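Local structure of major pilin backbone protein T-antigen, T13 (Streptococcus pyogenes, 6BBT) at residues 9-20 with 73-84. The protein forms the backbone of the streptococcal pilus as its major pilin, the T-antigen, and probably polymerises into the covalent shaft displayed on the cell surface. Numbering follows the deposited sequence.
Sequences KTLPITKSMIYT and ESAKNKTSNFNF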
ATOM      1  N   LYS A   9      26.043  -7.493  15.968  1.00 43.08           N
ATOM      2  CA  LYS A   9      25.723  -8.710  15.238  1.00 44.28           C
ATOM      3  C   LYS A   9      24.428  -8.632  14.431  1.00 40.31           C
ATOM      4  O   LYS A   9      24.006  -9.640  13.853  1.00 38.15           O
ATOM      5  CB  LYS A   9      25.612  -9.866  16.231  1.00 47.51           C
ATOM      6  CG  LYS A   9      26.711  -9.873  17.275  1.00 50.75           C
ATOM      7  CD  LYS A   9      26.760 -11.199  18.013  1.00 53.77           C
ATOM      8  CE  LYS A   9      28.028 -11.310  18.845  1.00 55.05           C
ATOM      9  NZ  LYS A   9      28.177 -10.176  19.801  1.00 53.89           N
ATOM     10  N   THR A  10      23.805  -7.453  14.387  1.00 39.39           N
ATOM     11  CA  THR A  10      22.507  -7.286  13.735  1.00 36.85           C
ATOM     12  C   THR A  10      22.567  -6.192  12.691  1.00 33.27           C
ATOM     13  O   THR A  10      23.330  -5.232  12.814  1.00 32.90           O
ATOM     14  CB  THR A  10      21.407  -6.921  14.738  1.00 37.26           C
ATOM     15  OG1 THR A  10      21.735  -5.681  15.363  1.00 40.15           O
ATOM     16  CG2 THR A  10      21.262  -7.999  15.785  1.00 37.33           C
ATOM     17  N   LEU A  11      21.748  -6.355  11.659  1.00 29.54           N
ATOM     18  CA  LEU A  11      21.610  -5.366  10.619  1.00 28.16           C
ATOM     19  C   LEU A  11      20.229  -4.726  10.775  1.00 26.38           C
ATOM     20  O   LEU A  11      19.237  -5.392  10.558  1.00 24.69           O
ATOM     21  CB  LEU A  11      21.720  -6.050   9.274  1.00 28.52           C
ATOM     22  CG  LEU A  11      21.421  -5.225   8.032  1.00 28.06           C
ATOM     23  CD1 LEU A  11      22.446  -4.116   7.864  1.00 28.84           C
ATOM     24  CD2 LEU A  11      21.402  -6.159   6.839  1.00 28.60           C
ATOM     25  N   PRO A  12      20.162  -3.446  11.164  1.00 26.65           N
ATOM     26  CA  PRO A  12      18.850  -2.771  11.165  1.00 25.76           C
ATOM     27  C   PRO A  12      18.302  -2.503   9.760  1.00 24.32           C
ATOM     28  O   PRO A  12      19.070  -2.267   8.829  1.00 24.04           O
ATOM     29  CB  PRO A  12      19.115  -1.458  11.914  1.00 27.10           C
ATOM     30  CG  PRO A  12      20.587  -1.292  11.955  1.00 27.90           C
ATOM     31  CD  PRO A  12      21.203  -2.650  11.837  1.00 27.38           C
ATOM     32  N   ILE A  13      16.979  -2.575   9.627  1.00 22.65           N
ATOM     33  CA  ILE A  13      16.257  -2.206   8.414  1.00 22.34           C
ATOM     34  C   ILE A  13      15.197  -1.164   8.801  1.00 21.90           C
ATOM     35  O   ILE A  13      14.482  -1.338   9.802  1.00 21.00           O
ATOM     36  CB  ILE A  13      15.510  -3.403   7.767  1.00 22.54           C
ATOM     37  CG1 ILE A  13      16.416  -4.629   7.562  1.00 23.04           C
ATOM     38  CG2 ILE A  13      14.863  -2.979   6.448  1.00 23.06           C
ATOM     39  CD1 ILE A  13      17.571  -4.426   6.592  1.00 23.63           C
ATOM     40  N   THR A  14      15.103  -0.090   8.027  1.00 20.51           N
ATOM     41  CA  THR A  14      14.048   0.896   8.198  1.00 20.68           C
ATOM     42  C   THR A  14      13.154   0.852   6.979  1.00 19.54           C
ATOM     43  O   THR A  14      13.624   0.757   5.856  1.00 19.34           O
ATOM     44  CB  THR A  14      14.620   2.312   8.385  1.00 22.15           C
ATOM     45  OG1 THR A  14      15.295   2.371   9.639  1.00 23.50           O
ATOM     46  CG2 THR A  14      13.491   3.396   8.408  1.00 24.22           C
ATOM     47  N   LYS A  15      11.854   0.906   7.216  1.00 18.56           N
ATOM     48  CA  LYS A  15      10.881   1.036   6.160  1.00 18.07           C
ATOM     49  C   LYS A  15      10.158   2.341   6.380  1.00 17.89           C
ATOM     50  O   LYS A  15       9.652   2.573   7.466  1.00 18.47           O
ATOM     51  CB  LYS A  15       9.883  -0.111   6.224  1.00 17.39           C
ATOM     52  CG  LYS A  15       8.744  -0.012   5.228  1.00 16.98           C
ATOM     53  CD  LYS A  15       9.216  -0.016   3.786  1.00 16.70           C
ATOM     54  CE  LYS A  15       8.052   0.107   2.818  1.00 16.25           C
ATOM     55  NZ  LYS A  15       8.445  -0.003   1.390  1.00 15.37           N
ATOM     56  N   SER A  16      10.101   3.170   5.352  1.00 18.40           N
ATOM     57  CA  SER A  16       9.294   4.385   5.375  1.00 19.49           C
ATOM     58  C   SER A  16       8.221   4.268   4.316  1.00 18.38           C
ATOM     59  O   SER A  16       8.515   3.969   3.159  1.00 17.13           O
ATOM     60  CB  SER A  16      10.146   5.620   5.110  1.00 21.12           C
ATOM     61  OG  SER A  16      11.125   5.748   6.126  1.00 25.00           O
ATOM     62  N   MET A  17       6.971   4.460   4.725  1.00 17.64           N
ATOM     63  CA  MET A  17       5.871   4.584   3.787  1.00 18.60           C
ATOM     64  C   MET A  17       5.629   6.080   3.604  1.00 18.99           C
ATOM     65  O   MET A  17       5.494   6.795   4.594  1.00 20.28           O
ATOM     66  CB  MET A  17       4.601   3.925   4.332  1.00 19.69           C
ATOM     67  CG  MET A  17       3.418   3.995   3.380  1.00 19.05           C
ATOM     68  SD  MET A  17       3.632   2.861   2.002  1.00 19.06           S
ATOM     69  CE  MET A  17       2.595   1.477   2.515  1.00 20.53           C
ATOM     70  N   ILE A  18       5.590   6.538   2.359  1.00 17.88           N
ATOM     71  CA  ILE A  18       5.269   7.927   2.056  1.00 18.91           C
ATOM     72  C   ILE A  18       3.797   8.108   2.463  1.00 18.77           C
ATOM     73  O   ILE A  18       2.916   7.413   1.949  1.00 18.73           O
ATOM     74  CB  ILE A  18       5.461   8.265   0.565  1.00 19.64           C
ATOM     75  CG1 ILE A  18       6.934   8.079   0.134  1.00 20.69           C
ATOM     76  CG2 ILE A  18       4.964   9.682   0.233  1.00 19.85           C
ATOM     77  CD1 ILE A  18       7.948   8.859   0.956  1.00 22.16           C
ATOM     78  N   TYR A  19       3.572   8.991   3.432  1.00 17.48           N
ATOM     79  CA  TYR A  19       2.249   9.216   3.990  1.00 17.50           C
ATOM     80  C   TYR A  19       2.165  10.620   4.580  1.00 16.97           C
ATOM     81  O   TYR A  19       2.827  10.914   5.569  1.00 16.29           O
ATOM     82  CB  TYR A  19       1.972   8.197   5.082  1.00 16.66           C
ATOM     83  CG  TYR A  19       0.550   8.192   5.577  1.00 16.52           C
ATOM     84  CD1 TYR A  19      -0.436   7.384   4.973  1.00 16.26           C
ATOM     85  CD2 TYR A  19       0.173   8.996   6.650  1.00 15.91           C
ATOM     86  CE1 TYR A  19      -1.759   7.404   5.443  1.00 16.40           C
ATOM     87  CE2 TYR A  19      -1.125   9.000   7.117  1.00 16.41           C
ATOM     88  CZ  TYR A  19      -2.087   8.211   6.528  1.00 15.89           C
ATOM     89  OH  TYR A  19      -3.369   8.278   7.040  1.00 16.15           O
ATOM     90  N   THR A  20       1.336  11.462   3.982  1.00 16.82           N
ATOM     91  CA  THR A  20       1.281  12.880   4.344  1.00 16.91           C
ATOM     92  C   THR A  20      -0.111  13.385   4.708  1.00 17.02           C
ATOM     93  O   THR A  20      -0.257  14.576   5.035  1.00 17.60           O
ATOM     94  CB  THR A  20       1.849  13.747   3.220  1.00 17.40           C
ATOM     95  OG1 THR A  20       1.071  13.568   2.040  1.00 17.33           O
ATOM     96  CG2 THR A  20       3.316  13.373   2.939  1.00 18.14           C
ATOM     97  N   GLU A  73       0.264   9.396  10.267  1.00 24.70           N
ATOM     98  CA  GLU A  73       1.518  10.140  10.092  1.00 28.04           C
ATOM     99  C   GLU A  73       2.610   9.696  11.032  1.00 27.77           C
ATOM    100  O   GLU A  73       3.765   9.537  10.645  1.00 28.71           O
ATOM    101  CB  GLU A  73       1.274  11.643  10.347  1.00 30.87           C
ATOM    102  CG  GLU A  73       2.536  12.499  10.257  1.00 33.50           C
ATOM    103  CD  GLU A  73       3.066  12.538   8.856  1.00 36.21           C
ATOM    104  OE1 GLU A  73       2.227  12.554   7.927  1.00 36.69           O
ATOM    105  OE2 GLU A  73       4.304  12.558   8.690  1.00 37.68           O
ATOM    106  N   SER A  74       2.226   9.518  12.275  1.00 29.50           N
ATOM    107  CA  SER A  74       3.123   9.116  13.339  1.00 31.20           C
ATOM    108  C   SER A  74       3.538   7.644  13.354  1.00 31.15           C
ATOM    109  O   SER A  74       4.335   7.256  14.201  1.00 32.41           O
ATOM    110  CB  SER A  74       2.426   9.433  14.651  1.00 33.86           C
ATOM    111  OG  SER A  74       1.101   8.934  14.596  1.00 36.82           O
ATOM    112  N   ALA A  75       3.004   6.807  12.462  1.00 28.57           N
ATOM    113  CA  ALA A  75       3.368   5.394  12.454  1.00 26.17           C
ATOM    114  C   ALA A  75       3.798   4.924  11.059  1.00 24.49           C
ATOM    115  O   ALA A  75       3.751   3.736  10.744  1.00 24.03           O
ATOM    116  CB  ALA A  75       2.211   4.562  12.981  1.00 26.43           C
ATOM    117  N   LYS A  76       4.222   5.861  10.228  1.00 22.89           N
ATOM    118  CA  LYS A  76       4.535   5.545   8.835  1.00 22.89           C
ATOM    119  C   LYS A  76       5.900   4.878   8.674  1.00 20.81           C
ATOM    120  O   LYS A  76       6.140   4.274   7.655  1.00 19.02           O
ATOM    121  CB  LYS A  76       4.428   6.775   7.935  1.00 22.79           C
ATOM    122  CG  LYS A  76       5.390   7.898   8.250  1.00 24.55           C
ATOM    123  CD  LYS A  76       5.081   9.107   7.393  1.00 25.96           C
ATOM    124  CE  LYS A  76       6.063  10.236   7.657  1.00 28.25           C
ATOM    125  NZ  LYS A  76       5.718  11.406   6.790  1.00 29.87           N
ATOM    126  N   ASN A  77       6.783   5.018   9.662  1.00 20.74           N
ATOM    127  CA  ASN A  77       8.109   4.410   9.611  1.00 21.93           C
ATOM    128  C   ASN A  77       8.161   3.226  10.546  1.00 22.00           C
ATOM    129  O   ASN A  77       7.703   3.328  11.675  1.00 23.15           O
ATOM    130  CB  ASN A  77       9.184   5.432   9.979  1.00 22.24           C
ATOM    131  CG  ASN A  77       9.178   6.629   9.054  1.00 23.85           C
ATOM    132  OD1 ASN A  77       9.042   6.490   7.845  1.00 25.17           O
ATOM    133  ND2 ASN A  77       9.277   7.821   9.622  1.00 25.36           N
ATOM    134  N   LYS A  78       8.683   2.099  10.060  1.00 20.42           N
ATOM    135  CA  LYS A  78       8.779   0.876  10.837  1.00 20.65           C
ATOM    136  C   LYS A  78      10.228   0.396  10.792  1.00 20.28           C
ATOM    137  O   LYS A  78      10.983   0.778   9.901  1.00 18.90           O
ATOM    138  CB  LYS A  78       7.938  -0.241  10.246  1.00 21.35           C
ATOM    139  CG  LYS A  78       6.501   0.063   9.968  1.00 22.66           C
ATOM    140  CD  LYS A  78       5.664   0.029  11.203  1.00 22.80           C
ATOM    141  CE  LYS A  78       4.260   0.418  10.814  1.00 23.81           C
ATOM    142  NZ  LYS A  78       3.306   0.234  11.913  1.00 24.31           N
ATOM    143  N   THR A  79      10.590  -0.460  11.735  1.00 20.61           N
ATOM    144  CA  THR A  79      11.932  -1.041  11.771  1.00 22.51           C
ATOM    145  C   THR A  79      11.890  -2.536  11.965  1.00 22.24           C
ATOM    146  O   THR A  79      10.991  -3.070  12.605  1.00 23.23           O
ATOM    147  CB  THR A  79      12.789  -0.414  12.887  1.00 24.27           C
ATOM    148  OG1 THR A  79      12.236  -0.767  14.160  1.00 28.25           O
ATOM    149  CG2 THR A  79      12.821   1.095  12.756  1.00 24.22           C
ATOM    150  N   SER A  80      12.858  -3.218  11.375  1.00 22.19           N
ATOM    151  CA  SER A  80      13.093  -4.624  11.642  1.00 22.70           C
ATOM    152  C   SER A  80      14.603  -4.843  11.638  1.00 24.01           C
ATOM    153  O   SER A  80      15.388  -3.875  11.644  1.00 24.48           O
ATOM    154  CB  SER A  80      12.402  -5.492  10.579  1.00 22.10           C
ATOM    155  OG  SER A  80      12.405  -6.853  10.979  1.00 21.47           O
ATOM    156  N   ASN A  81      15.028  -6.096  11.632  1.00 26.39           N
ATOM    157  CA  ASN A  81      16.455  -6.381  11.507  1.00 28.18           C
ATOM    158  C   ASN A  81      16.716  -7.779  10.990  1.00 26.59           C
ATOM    159  O   ASN A  81      15.820  -8.606  10.925  1.00 25.84           O
ATOM    160  CB  ASN A  81      17.169  -6.153  12.851  1.00 30.19           C
ATOM    161  CG  ASN A  81      16.743  -7.140  13.910  1.00 33.25           C
ATOM    162  OD1 ASN A  81      17.220  -8.271  13.948  1.00 35.47           O
ATOM    163  ND2 ASN A  81      15.835  -6.722  14.775  1.00 38.20           N
ATOM    164  N   PHE A  82      17.956  -8.015  10.589  1.00 25.69           N
ATOM    165  CA  PHE A  82      18.461  -9.360  10.401  1.00 24.73           C
ATOM    166  C   PHE A  82      19.461  -9.613  11.507  1.00 26.78           C
ATOM    167  O   PHE A  82      20.174  -8.705  11.939  1.00 27.16           O
ATOM    168  CB  PHE A  82      19.139  -9.487   9.061  1.00 23.87           C
ATOM    169  CG  PHE A  82      18.206  -9.403   7.908  1.00 23.20           C
ATOM    170  CD1 PHE A  82      17.454 -10.509   7.529  1.00 23.13           C
ATOM    171  CD2 PHE A  82      18.103  -8.234   7.173  1.00 22.88           C
ATOM    172  CE1 PHE A  82      16.614 -10.442   6.435  1.00 23.13           C
ATOM    173  CE2 PHE A  82      17.268  -8.158   6.081  1.00 23.26           C
ATOM    174  CZ  PHE A  82      16.522  -9.264   5.711  1.00 23.39           C
ATOM    175  N   ASN A  83      19.515 -10.855  11.963  1.00 29.91           N
ATOM    176  CA  ASN A  83      20.360 -11.200  13.073  1.00 31.14           C
ATOM    177  C   ASN A  83      21.409 -12.217  12.648  1.00 32.03           C
ATOM    178  O   ASN A  83      21.070 -13.345  12.283  1.00 32.04           O
ATOM    179  CB  ASN A  83      19.506 -11.735  14.201  1.00 33.04           C
ATOM    180  CG  ASN A  83      20.307 -12.004  15.446  1.00 34.92           C
ATOM    181  OD1 ASN A  83      21.441 -11.538  15.587  1.00 34.68           O
ATOM    182  ND2 ASN A  83      19.730 -12.777  16.351  1.00 37.94           N
ATOM    183  N   PHE A  84      22.675 -11.798  12.692  1.00 32.97           N
ATOM    184  CA  PHE A  84      23.800 -12.664  12.340  1.00 35.12           C
ATOM    185  C   PHE A  84      24.376 -13.446  13.530  1.00 39.34           C
ATOM    186  O   PHE A  84      25.147 -14.387  13.318  1.00 40.98           O
ATOM    187  CB  PHE A  84      24.899 -11.856  11.641  1.00 33.29           C
ATOM    188  CG  PHE A  84      24.451 -11.246  10.346  1.00 31.88           C
ATOM    189  CD1 PHE A  84      24.318 -12.033   9.211  1.00 30.25           C
ATOM    190  CD2 PHE A  84      24.141  -9.893  10.268  1.00 31.79           C
ATOM    191  CE1 PHE A  84      23.889 -11.485   8.015  1.00 30.21           C
ATOM    192  CE2 PHE A  84      23.718  -9.340   9.076  1.00 31.32           C
ATOM    193  CZ  PHE A  84      23.587 -10.134   7.949  1.00 30.72           C
TER
HETATM  194  O   HOH W   1       6.046  10.826   3.903  1.00 20.46           O
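Leu11 and Phe82 form a hydrogen-bonded pair where strands 10-17 and 77-83 run antiparallel within a mixed sheet of the Spy0128-like, isopeptide-containing domain, Leu11 N donating to Phe82 O at 2.8 Å and Leu11 O accepting from Phe82 N. Ile13 with Ser80 and Lys15 with Lys78 repeat this double bond, satisfying both backbone polar atoms of each residue. The straightest is Lys15 N to Lys78 O (N-H...O 179°), whereas Ile13 N meets Ser80 O from 45° above the carbonyl plane. At the interleaved positions, CA-H groups such as Asn81 CA lean on the same acceptors, here Leu11 O at 3.1 Å. On the face of Leu11, Ile13, Lys15 and Phe82, Ile13 CD1 reaches the edge of the Phe82 ring, 3.8 Å from CE2. There too, Lys15 NZ is covalently linked to Asn152 CG, the intramolecular isopeptide bond, and hydrogen-bonds Glu101; Lys78 NZ pairs with Asp71. On the face of Ser16 and Asn77, Ser16 OG donates to Asn77 OD1 at 2.8 Å. Next to the Lys15-Lys78 pair, Met17 N donates to Lys76 O, which also accepts from Tyr67 OH. Lys76, its chain extended beyond CG, runs past Tyr19 CB and delivers NZ to three acceptors: Tyr19 O at 3.2 Å, a water that also accepts from Tyr19 N, and Glu73 OE2, met on its syn side at 2.6 Å from Lys76 NZ.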